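Local structure of nickel-dependent hydrogenase large subunit (Allochromatium vinosum, 3MYR) at residues M249-V258 against R433-M444. The protein is the large subunit of a heterodimeric [NiFe] hydrogenase and carries the nickel-iron centre at which molecular hydrogen is oxidised. Sequence-based numbering, arbitrary orientation.
Sequences MRTFVDQVYV and RALESKILVDAM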
ATOM      1  N   MET B 249      -7.326  14.018 -11.738  1.00 22.14           N
ATOM      2  CA  MET B 249      -5.978  13.457 -11.555  1.00 21.72           C
ATOM      3  C   MET B 249      -4.934  14.260 -12.297  1.00 22.74           C
ATOM      4  O   MET B 249      -3.919  14.633 -11.692  1.00 23.87           O
ATOM      5  CB  MET B 249      -5.912  12.004 -12.017  1.00 19.32           C
ATOM      6  CG  MET B 249      -6.709  11.066 -11.138  1.00 23.14           C
ATOM      7  SD  MET B 249      -6.541   9.443 -11.933  1.00 30.48           S
ATOM      8  CE  MET B 249      -8.159   8.736 -11.645  1.00 27.03           C
ATOM      9  N   ARG B 250      -5.202  14.560 -13.585  1.00 22.65           N
ATOM     10  CA  ARG B 250      -4.275  15.321 -14.395  1.00 23.70           C
ATOM     11  C   ARG B 250      -3.994  16.691 -13.759  1.00 23.13           C
ATOM     12  O   ARG B 250      -2.836  17.144 -13.690  1.00 22.49           O
ATOM     13  CB  ARG B 250      -4.801  15.574 -15.822  1.00 24.07           C
ATOM     14  CG  ARG B 250      -3.710  16.135 -16.761  1.00 31.19           C
ATOM     15  CD  ARG B 250      -4.080  15.759 -18.230  1.00 50.63           C
ATOM     16  NE  ARG B 250      -2.944  15.804 -19.178  1.00 53.73           N
ATOM     17  CZ  ARG B 250      -2.473  16.926 -19.734  1.00 58.49           C
ATOM     18  NH1 ARG B 250      -1.464  16.886 -20.584  1.00 58.46           N
ATOM     19  NH2 ARG B 250      -2.998  18.103 -19.449  1.00 59.83           N
ATOM     20  N   THR B 251      -5.041  17.383 -13.362  1.00 22.69           N
ATOM     21  CA  THR B 251      -4.885  18.727 -12.860  1.00 24.35           C
ATOM     22  C   THR B 251      -4.046  18.708 -11.586  1.00 22.32           C
ATOM     23  O   THR B 251      -3.193  19.567 -11.406  1.00 22.09           O
ATOM     24  CB  THR B 251      -6.277  19.319 -12.503  1.00 26.83           C
ATOM     25  OG1 THR B 251      -7.002  19.361 -13.707  1.00 27.90           O
ATOM     26  CG2 THR B 251      -6.174  20.813 -12.011  1.00 26.38           C
ATOM     27  N   PHE B 252      -4.292  17.752 -10.690  1.00 20.53           N
ATOM     28  CA  PHE B 252      -3.578  17.790  -9.371  1.00 21.12           C
ATOM     29  C   PHE B 252      -2.097  17.484  -9.575  1.00 21.41           C
ATOM     30  O   PHE B 252      -1.213  18.159  -8.995  1.00 18.68           O
ATOM     31  CB  PHE B 252      -4.201  16.857  -8.347  1.00 19.35           C
ATOM     32  CG  PHE B 252      -3.812  17.145  -6.929  1.00 22.27           C
ATOM     33  CD1 PHE B 252      -2.687  16.516  -6.348  1.00 17.71           C
ATOM     34  CD2 PHE B 252      -4.514  18.065  -6.181  1.00 18.97           C
ATOM     35  CE1 PHE B 252      -2.300  16.846  -4.997  1.00 20.09           C
ATOM     36  CE2 PHE B 252      -4.125  18.372  -4.840  1.00 18.90           C
ATOM     37  CZ  PHE B 252      -3.054  17.701  -4.255  1.00 18.29           C
ATOM     38  N   VAL B 253      -1.807  16.553 -10.490  1.00 21.05           N
ATOM     39  CA  VAL B 253      -0.385  16.235 -10.789  1.00 20.42           C
ATOM     40  C   VAL B 253       0.314  17.421 -11.433  1.00 21.85           C
ATOM     41  O   VAL B 253       1.401  17.840 -10.977  1.00 21.32           O
ATOM     42  CB  VAL B 253      -0.257  14.954 -11.709  1.00 22.09           C
ATOM     43  CG1 VAL B 253       1.197  14.716 -12.202  1.00 20.84           C
ATOM     44  CG2 VAL B 253      -0.771  13.730 -10.956  1.00 18.99           C
ATOM     45  N   ASP B 254      -0.287  17.993 -12.481  1.00 22.69           N
ATOM     46  CA  ASP B 254       0.358  19.082 -13.207  1.00 24.22           C
ATOM     47  C   ASP B 254       0.552  20.322 -12.325  1.00 23.55           C
ATOM     48  O   ASP B 254       1.483  21.047 -12.519  1.00 22.14           O
ATOM     49  CB  ASP B 254      -0.479  19.575 -14.396  1.00 25.22           C
ATOM     50  CG  ASP B 254      -0.455  18.653 -15.560  1.00 32.14           C
ATOM     51  OD1 ASP B 254      -1.352  18.814 -16.455  1.00 34.34           O
ATOM     52  OD2 ASP B 254       0.402  17.744 -15.551  1.00 34.20           O
ATOM     53  N   GLN B 255      -0.440  20.649 -11.519  1.00 22.84           N
ATOM     54  CA  GLN B 255      -0.492  21.949 -10.901  1.00 21.94           C
ATOM     55  C   GLN B 255      -0.079  21.903  -9.442  1.00 23.69           C
ATOM     56  O   GLN B 255       0.160  22.956  -8.872  1.00 21.45           O
ATOM     57  CB  GLN B 255      -1.951  22.508 -10.945  1.00 22.61           C
ATOM     58  CG  GLN B 255      -2.375  22.852 -12.408  1.00 21.58           C
ATOM     59  CD  GLN B 255      -3.664  23.672 -12.494  1.00 28.79           C
ATOM     60  OE1 GLN B 255      -4.427  23.785 -11.548  1.00 27.15           O
ATOM     61  NE2 GLN B 255      -3.904  24.229 -13.641  1.00 30.23           N
ATOM     62  N   VAL B 256      -0.173  20.758  -8.772  1.00 19.82           N
ATOM     63  CA  VAL B 256       0.192  20.781  -7.354  1.00 20.52           C
ATOM     64  C   VAL B 256       1.478  19.926  -7.111  1.00 21.43           C
ATOM     65  O   VAL B 256       2.499  20.444  -6.687  1.00 20.83           O
ATOM     66  CB  VAL B 256      -0.973  20.290  -6.435  1.00 20.14           C
ATOM     67  CG1 VAL B 256      -0.616  20.360  -4.961  1.00 19.75           C
ATOM     68  CG2 VAL B 256      -2.307  21.082  -6.731  1.00 17.97           C
ATOM     69  N   TYR B 257       1.404  18.627  -7.372  1.00 19.88           N
ATOM     70  CA  TYR B 257       2.472  17.700  -7.020  1.00 20.67           C
ATOM     71  C   TYR B 257       3.808  18.026  -7.787  1.00 22.94           C
ATOM     72  O   TYR B 257       4.845  18.183  -7.187  1.00 22.86           O
ATOM     73  CB  TYR B 257       1.984  16.301  -7.379  1.00 17.46           C
ATOM     74  CG  TYR B 257       2.993  15.167  -7.188  1.00 20.21           C
ATOM     75  CD1 TYR B 257       4.041  15.265  -6.257  1.00 20.30           C
ATOM     76  CD2 TYR B 257       2.861  13.963  -7.900  1.00 18.52           C
ATOM     77  CE1 TYR B 257       4.945  14.211  -6.084  1.00 17.88           C
ATOM     78  CE2 TYR B 257       3.725  12.893  -7.710  1.00 17.59           C
ATOM     79  CZ  TYR B 257       4.770  13.028  -6.805  1.00 20.93           C
ATOM     80  OH  TYR B 257       5.649  11.961  -6.641  1.00 20.17           O
ATOM     81  N   VAL B 258       3.786  18.056  -9.122  1.00 22.94           N
ATOM     82  CA  VAL B 258       5.039  18.228  -9.808  1.00 23.94           C
ATOM     83  C   VAL B 258       5.689  19.609  -9.500  1.00 24.24           C
ATOM     84  O   VAL B 258       6.890  19.663  -9.291  1.00 24.78           O
ATOM     85  CB  VAL B 258       4.881  18.018 -11.338  1.00 25.12           C
ATOM     86  CG1 VAL B 258       6.178  18.351 -12.077  1.00 26.80           C
ATOM     87  CG2 VAL B 258       4.391  16.620 -11.630  1.00 22.95           C
ATOM     88  N   ARG B 433       9.861   9.770  -9.139  1.00 21.17           N
ATOM     89  CA  ARG B 433       8.484   9.452  -8.732  1.00 21.37           C
ATOM     90  C   ARG B 433       7.469  10.506  -9.288  1.00 22.02           C
ATOM     91  O   ARG B 433       6.385  10.159  -9.801  1.00 22.24           O
ATOM     92  CB  ARG B 433       8.440   9.316  -7.208  1.00 19.30           C
ATOM     93  CG  ARG B 433       7.017   8.920  -6.612  1.00 21.38           C
ATOM     94  CD  ARG B 433       7.060   8.693  -5.098  1.00 19.48           C
ATOM     95  NE  ARG B 433       7.837   7.470  -4.915  1.00 19.03           N
ATOM     96  CZ  ARG B 433       9.091   7.402  -4.489  1.00 22.05           C
ATOM     97  NH1 ARG B 433       9.688   6.193  -4.492  1.00 15.92           N
ATOM     98  NH2 ARG B 433       9.719   8.495  -3.965  1.00 19.89           N
ATOM     99  N   ALA B 434       7.786  11.782  -9.153  1.00 19.91           N
ATOM    100  CA  ALA B 434       6.892  12.828  -9.638  1.00 19.57           C
ATOM    101  C   ALA B 434       6.822  12.818 -11.176  1.00 21.38           C
ATOM    102  O   ALA B 434       5.774  12.934 -11.715  1.00 22.45           O
ATOM    103  CB  ALA B 434       7.380  14.209  -9.160  1.00 20.31           C
ATOM    104  N   LEU B 435       7.957  12.725 -11.870  1.00 22.40           N
ATOM    105  CA  LEU B 435       8.003  12.729 -13.348  1.00 23.93           C
ATOM    106  C   LEU B 435       7.221  11.556 -13.932  1.00 23.71           C
ATOM    107  O   LEU B 435       6.513  11.740 -14.890  1.00 22.29           O
ATOM    108  CB  LEU B 435       9.439  12.650 -13.898  1.00 23.06           C
ATOM    109  CG  LEU B 435      10.339  13.838 -13.415  1.00 28.64           C
ATOM    110  CD1 LEU B 435      11.736  13.767 -14.041  1.00 23.22           C
ATOM    111  CD2 LEU B 435       9.613  15.246 -13.573  1.00 26.15           C
ATOM    112  N   GLU B 436       7.350  10.366 -13.361  1.00 23.71           N
ATOM    113  CA  GLU B 436       6.650   9.225 -13.967  1.00 23.14           C
ATOM    114  C   GLU B 436       5.159   9.361 -13.695  1.00 22.69           C
ATOM    115  O   GLU B 436       4.351   8.889 -14.497  1.00 23.73           O
ATOM    116  CB  GLU B 436       7.205   7.868 -13.478  1.00 21.80           C
ATOM    117  CG  GLU B 436       6.650   7.463 -12.104  1.00 21.14           C
ATOM    118  CD  GLU B 436       7.096   6.038 -11.719  1.00 28.37           C
ATOM    119  OE1 GLU B 436       6.708   5.539 -10.627  1.00 26.41           O
ATOM    120  OE2 GLU B 436       7.870   5.425 -12.509  1.00 28.98           O
ATOM    121  N   SER B 437       4.776  10.041 -12.610  1.00 21.29           N
ATOM    122  CA  SER B 437       3.330  10.420 -12.420  1.00 22.12           C
ATOM    123  C   SER B 437       2.775  11.275 -13.551  1.00 21.19           C
ATOM    124  O   SER B 437       1.641  11.086 -13.980  1.00 22.07           O
ATOM    125  CB  SER B 437       3.079  11.200 -11.132  1.00 19.94           C
ATOM    126  OG  SER B 437       3.526  10.403 -10.048  1.00 23.38           O
ATOM    127  N   LYS B 438       3.562  12.221 -14.017  1.00 19.53           N
ATOM    128  CA  LYS B 438       3.161  13.046 -15.157  1.00 21.47           C
ATOM    129  C   LYS B 438       3.043  12.172 -16.425  1.00 23.09           C
ATOM    130  O   LYS B 438       2.108  12.314 -17.251  1.00 25.52           O
ATOM    131  CB  LYS B 438       4.199  14.178 -15.367  1.00 22.12           C
ATOM    132  CG  LYS B 438       4.037  14.973 -16.702  1.00 22.79           C
ATOM    133  CD  LYS B 438       2.549  15.499 -16.862  1.00 23.53           C
ATOM    134  CE  LYS B 438       2.441  16.540 -18.028  1.00 26.05           C
ATOM    135  NZ  LYS B 438       0.939  16.873 -18.210  1.00 28.84           N
ATOM    136  N   ILE B 439       3.959  11.250 -16.599  1.00 22.44           N
ATOM    137  CA  ILE B 439       3.899  10.428 -17.816  1.00 23.62           C
ATOM    138  C   ILE B 439       2.616   9.574 -17.754  1.00 23.33           C
ATOM    139  O   ILE B 439       1.941   9.412 -18.759  1.00 25.32           O
ATOM    140  CB  ILE B 439       5.152   9.531 -17.934  1.00 23.57           C
ATOM    141  CG1 ILE B 439       6.397  10.422 -18.244  1.00 22.84           C
ATOM    142  CG2 ILE B 439       4.929   8.398 -19.040  1.00 24.50           C
ATOM    143  CD1 ILE B 439       7.690   9.655 -18.224  1.00 25.23           C
ATOM    144  N   LEU B 440       2.284   9.030 -16.579  1.00 22.71           N
ATOM    145  CA  LEU B 440       1.164   8.087 -16.471  1.00 22.67           C
ATOM    146  C   LEU B 440      -0.146   8.844 -16.595  1.00 23.40           C
ATOM    147  O   LEU B 440      -1.125   8.354 -17.153  1.00 22.94           O
ATOM    148  CB  LEU B 440       1.181   7.374 -15.128  1.00 23.50           C
ATOM    149  CG  LEU B 440       2.113   6.193 -15.211  1.00 30.21           C
ATOM    150  CD1 LEU B 440       2.344   5.641 -13.842  1.00 29.68           C
ATOM    151  CD2 LEU B 440       1.404   5.137 -16.011  1.00 31.50           C
ATOM    152  N   VAL B 441      -0.208  10.007 -15.979  1.00 22.34           N
ATOM    153  CA  VAL B 441      -1.450  10.744 -16.037  1.00 25.37           C
ATOM    154  C   VAL B 441      -1.805  11.191 -17.474  1.00 26.97           C
ATOM    155  O   VAL B 441      -2.939  11.051 -17.846  1.00 28.81           O
ATOM    156  CB  VAL B 441      -1.527  11.933 -15.010  1.00 24.77           C
ATOM    157  CG1 VAL B 441      -0.962  13.217 -15.611  1.00 21.31           C
ATOM    158  CG2 VAL B 441      -2.910  12.091 -14.602  1.00 26.70           C
ATOM    159  N   ASP B 442      -0.825  11.559 -18.300  1.00 26.76           N
ATOM    160  CA  ASP B 442      -1.052  11.810 -19.715  1.00 28.60           C
ATOM    161  C   ASP B 442      -1.465  10.555 -20.451  1.00 28.16           C
ATOM    162  O   ASP B 442      -2.228  10.662 -21.347  1.00 29.34           O
ATOM    163  CB  ASP B 442       0.193  12.397 -20.426  1.00 29.81           C
ATOM    164  CG  ASP B 442       0.550  13.815 -19.915  1.00 35.64           C
ATOM    165  OD1 ASP B 442       1.634  14.346 -20.274  1.00 40.89           O
ATOM    166  OD2 ASP B 442      -0.286  14.418 -19.178  1.00 33.54           O
ATOM    167  N   ALA B 443      -0.966   9.376 -20.079  1.00 26.49           N
ATOM    168  CA  ALA B 443      -1.346   8.154 -20.800  1.00 25.77           C
ATOM    169  C   ALA B 443      -2.821   7.713 -20.569  1.00 25.14           C
ATOM    170  O   ALA B 443      -3.384   6.963 -21.395  1.00 24.24           O
ATOM    171  CB  ALA B 443      -0.419   7.013 -20.413  1.00 25.23           C
ATOM    172  N   MET B 444      -3.385   8.103 -19.415  1.00 25.52           N
ATOM    173  CA  MET B 444      -4.719   7.695 -19.003  1.00 23.37           C
ATOM    174  C   MET B 444      -5.739   8.050 -20.051  1.00 23.72           C
ATOM    175  O   MET B 444      -6.637   7.266 -20.247  1.00 23.89           O
ATOM    176  CB  MET B 444      -5.168   8.356 -17.680  1.00 21.43           C
ATOM    177  CG  MET B 444      -4.325   7.944 -16.425  1.00 24.43           C
ATOM    178  SD  MET B 444      -4.752   6.307 -15.879  1.00 28.37           S
ATOM    179  CE  MET B 444      -6.372   6.670 -15.086  1.00 20.15           C
TER
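Lys438 and Asp254 meet across two roughly antiparallel helix segments, whose axes come within 9.6 Å and whose N-to-C directions differ by 151°, and illustrate how a helix pair can carry its charges along one margin and its apolar groups inside. The lysine chain leaves its helix with CG anti to the backbone N (chi1 169°) and bends at chi2, which carries NZ to 2.8 Å from Asp254 OD2, on the syn side of the carboxylate but tilted from its plane. The same NZ reaches one turn forward along its own helix to the syn lone pair of Asp442 OD2. Asp442 OD2 also takes two weak, bent bonds from the extended Arg250, from NE at 3.0 Å and from NH1, with the guanidinium and carboxylate planes 31° apart. Arg250 NH2 faces Asp254 OD1 by charge alone, the oxygen lying well out of the guanidinium plane. Lys438 NZ lies over one face of the guanidinium, a closeness of like charges that the two aspartates probably offset. Replacing Lys438 with an alanine would probably leave Asp254 OD2 without its ammonium mate and Asp442 OD2 to the weak bonds from Arg250. The other oxygen of Asp442 is held by Gln404.

Inward of this network, Val441 CG2 lies 3.5 Å from Arg250 CA, and Val253 CG1 rests over the turn at Ser437 and Lys438. At the far end the Tyr257 ring lies with one face over Ala434 CB, 4.1 Å from the ring centroid, a CH-pi contact. Ser437 OG sits at the ring edge, 3.4 Å from Tyr257 CE2, while bonding back to Arg433 O. Phe108 also meets this ring.

The arrangement is an antiparallel helix-helix packing with an interhelical salt-bridge network, joining helices 236-265 and 426-456 within the large subunit.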